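Local coordinates for citrate lyase subunit beta-like protein (Mycobacterium tuberculosis H37Rv, PDB 6CJ4) that probably acts as a magnesium-dependent lyase of the citrate lyase beta-like family and may play a role in fatty acid biosynthesis, at residues Ile40-Asp45 / Val70-Ala75. Numbering follows the deposited sequence.
Sequences ILDLED and VVRINA. With AAE (acetoacetic acid), chain D; ACT (acetate ion), chain C.
Arg72 grips the carboxylate of Asp42 side-on with two nitrogens. Arg72 NE donates to OD1 of Asp42 at 2.8 Å, almost straight at 176° and in the guanidinium plane. NH2 of Arg72 reaches OD2 of Asp42 at 2.9 Å, on its syn side but tilted out of the carboxylate plane. Paired across the strands on one face, both side chains leave with CG opposite the backbone N and run side by side; the Arg72 chain then bends at chi3 (76°). Asp42 OD1 also accepts from Glu44 N, from the other face of the carboxylate, which closes an Asx turn. Glu44 OE1 lies over the centre of the guanidinium, 3.3 Å from CZ of Arg72. No N-H of Arg72 points at it, so only the charges attract; Asp45 N donates to it instead. Glu44 and Asp45 both pair with Lys100.

The tight part is the strand pair. Strands 38-42 and 69-72 run parallel, and Leu41 N donates to Val70 O at 2.8 Å. Arg72 N returns a bond to Leu41 O, and Leu43 N continues the ladder to Arg72 O. Outside the barrel, Leu43 CD1 packs on Val71 CG1 at 3.8 Å, with helix 52-61 behind. Asn74 ND2 meets Leu43 O from above the carbonyl plane at 3.1 Å, but has its stronger partner in Asp84. The looser side is the segment ends, where Asp45 and Ala75 are partly exposed. A water bound to Glu44 OE2 links only weakly to Ala75 N.

At the ligand edge, Arg72 NH1 donates to acetoacetate O8 and NH2 to an acetate, probably from the crystallisation liquor. Arg72 is a substrate-binding residue, and Asp45 lies near the magnesium. This is a beta-alpha-beta unit of a TIM barrel, with the active site at the C-terminal strand ends.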
loop_
_atom_site.group_PDB
_atom_site.type_symbol
_atom_site.label_atom_id
_atom_site.label_comp_id
_atom_site.label_asym_id
_atom_site.label_seq_id
_atom_site.Cartn_x
_atom_site.Cartn_y
_atom_site.Cartn_z
ATOM N N ILE A 40 -25.388 4.568 13.625
ATOM C CA ILE A 40 -24.934 3.181 13.697
ATOM C C ILE A 40 -25.279 2.687 15.096
ATOM O O ILE A 40 -24.565 2.975 16.062
ATOM C CB ILE A 40 -23.435 3.032 13.416
ATOM C CG1 ILE A 40 -23.030 3.678 12.084
ATOM C CG2 ILE A 40 -23.067 1.550 13.386
ATOM C CD1 ILE A 40 -21.506 3.878 11.964
ATOM N N LEU A 41 -26.375 1.948 15.222
ATOM C CA LEU A 41 -26.719 1.356 16.509
ATOM C C LEU A 41 -25.780 0.188 16.757
ATOM O O LEU A 41 -25.657 -0.710 15.915
ATOM C CB LEU A 41 -28.183 0.908 16.528
ATOM C CG LEU A 41 -29.213 2.039 16.494
ATOM C CD1 LEU A 41 -30.633 1.476 16.459
ATOM C CD2 LEU A 41 -29.045 2.985 17.681
ATOM N N ASP A 42 -25.079 0.213 17.886
ATOM C CA ASP A 42 -23.913 -0.638 18.075
ATOM C C ASP A 42 -24.230 -1.770 19.043
ATOM O O ASP A 42 -24.563 -1.522 20.204
ATOM C CB ASP A 42 -22.738 0.192 18.588
ATOM C CG ASP A 42 -21.431 -0.567 18.554
ATOM O OD1 ASP A 42 -21.366 -1.648 17.911
ATOM O OD2 ASP A 42 -20.463 -0.081 19.177
ATOM N N LEU A 43 -24.080 -3.010 18.575
ATOM C CA LEU A 43 -24.130 -4.179 19.444
ATOM C C LEU A 43 -22.747 -4.739 19.762
ATOM O O LEU A 43 -22.646 -5.690 20.550
ATOM C CB LEU A 43 -24.987 -5.280 18.802
ATOM C CG LEU A 43 -26.444 -4.920 18.518
ATOM C CD1 LEU A 43 -27.065 -5.998 17.619
ATOM C CD2 LEU A 43 -27.241 -4.758 19.826
ATOM N N GLU A 44 -21.689 -4.184 19.167
ATOM C CA GLU A 44 -20.337 -4.705 19.352
ATOM C C GLU A 44 -19.588 -3.896 20.409
ATOM O O GLU A 44 -20.067 -3.781 21.538
ATOM C CB GLU A 44 -19.572 -4.729 18.023
ATOM C CG GLU A 44 -18.414 -5.753 17.990
ATOM C CD GLU A 44 -17.085 -5.149 17.539
ATOM O OE1 GLU A 44 -16.960 -3.902 17.503
ATOM O OE2 GLU A 44 -16.162 -5.930 17.216
ATOM N N ASP A 45 -18.428 -3.316 20.064
ATOM C CA ASP A 45 -17.492 -2.878 21.099
ATOM C C ASP A 45 -18.017 -1.734 21.953
ATOM O O ASP A 45 -17.509 -1.530 23.059
ATOM C CB ASP A 45 -16.147 -2.487 20.477
ATOM C CG ASP A 45 -15.259 -3.691 20.231
ATOM O OD1 ASP A 45 -15.648 -4.797 20.667
ATOM O OD2 ASP A 45 -14.191 -3.537 19.599
ATOM N N VAL A 70 -28.000 1.984 10.576
ATOM C CA VAL A 70 -27.224 0.767 10.368
ATOM C C VAL A 70 -27.037 0.126 11.737
ATOM O O VAL A 70 -26.963 0.832 12.748
ATOM C CB VAL A 70 -25.854 1.094 9.712
ATOM C CG1 VAL A 70 -24.934 -0.124 9.687
ATOM C CG2 VAL A 70 -26.050 1.663 8.304
ATOM N N VAL A 71 -26.950 -1.204 11.786
ATOM C CA VAL A 71 -26.717 -1.904 13.049
ATOM C C VAL A 71 -25.359 -2.590 12.981
ATOM O O VAL A 71 -25.144 -3.468 12.135
ATOM C CB VAL A 71 -27.828 -2.920 13.358
ATOM C CG1 VAL A 71 -27.514 -3.670 14.658
ATOM C CG2 VAL A 71 -29.201 -2.214 13.469
ATOM N N ARG A 72 -24.439 -2.212 13.873
ATOM C CA ARG A 72 -23.174 -2.940 13.947
ATOM C C ARG A 72 -23.372 -4.196 14.782
ATOM O O ARG A 72 -23.683 -4.116 15.979
ATOM C CB ARG A 72 -22.034 -2.102 14.525
ATOM C CG ARG A 72 -20.736 -2.939 14.572
ATOM C CD ARG A 72 -19.458 -2.098 14.685
ATOM N NE ARG A 72 -19.265 -1.575 16.031
ATOM C CZ ARG A 72 -18.129 -1.015 16.443
ATOM N NH1 ARG A 72 -17.099 -0.923 15.612
ATOM N NH2 ARG A 72 -18.024 -0.566 17.682
ATOM N N ILE A 73 -23.211 -5.356 14.144
ATOM C CA ILE A 73 -23.346 -6.637 14.821
ATOM C C ILE A 73 -21.976 -7.103 15.293
ATOM O O ILE A 73 -20.984 -6.383 15.147
ATOM C CB ILE A 73 -24.013 -7.672 13.899
ATOM C CG1 ILE A 73 -23.143 -7.912 12.651
ATOM C CG2 ILE A 73 -25.392 -7.163 13.513
ATOM C CD1 ILE A 73 -23.748 -8.912 11.631
ATOM N N ASN A 74 -21.913 -8.293 15.878
ATOM C CA ASN A 74 -20.645 -8.814 16.361
ATOM C C ASN A 74 -19.954 -9.619 15.263
ATOM O O ASN A 74 -20.497 -9.827 14.174
ATOM C CB ASN A 74 -20.874 -9.621 17.640
ATOM C CG ASN A 74 -21.113 -8.710 18.841
ATOM O OD1 ASN A 74 -20.165 -8.282 19.502
ATOM N ND2 ASN A 74 -22.377 -8.366 19.091
ATOM N N ALA A 75 -18.717 -10.029 15.545
ATOM C CA ALA A 75 -17.838 -10.573 14.519
ATOM C C ALA A 75 -18.305 -11.951 14.043
ATOM O O ALA A 75 -19.012 -12.683 14.747
ATOM C CB ALA A 75 -16.401 -10.667 15.047
HETATM O O1 AAE D . -11.420 -0.465 16.164
HETATM C C2 AAE D . -11.449 0.766 15.907
HETATM O O3 AAE D . -10.412 1.352 15.482
HETATM C C4 AAE D . -12.706 1.553 16.094
HETATM C C5 AAE D . -13.969 1.004 15.507
HETATM O O8 AAE D . -14.173 -0.206 15.533
HETATM C C9 AAE D . -14.974 1.942 14.933
HETATM C C ACT C . -15.742 1.908 18.706
HETATM O O ACT C . -14.780 2.692 18.949
HETATM O OXT ACT C . -15.698 0.682 18.379
HETATM C CH3 ACT C . -17.169 2.558 18.836
HETATM O O HOH W 1 -16.528 -8.430 17.574
#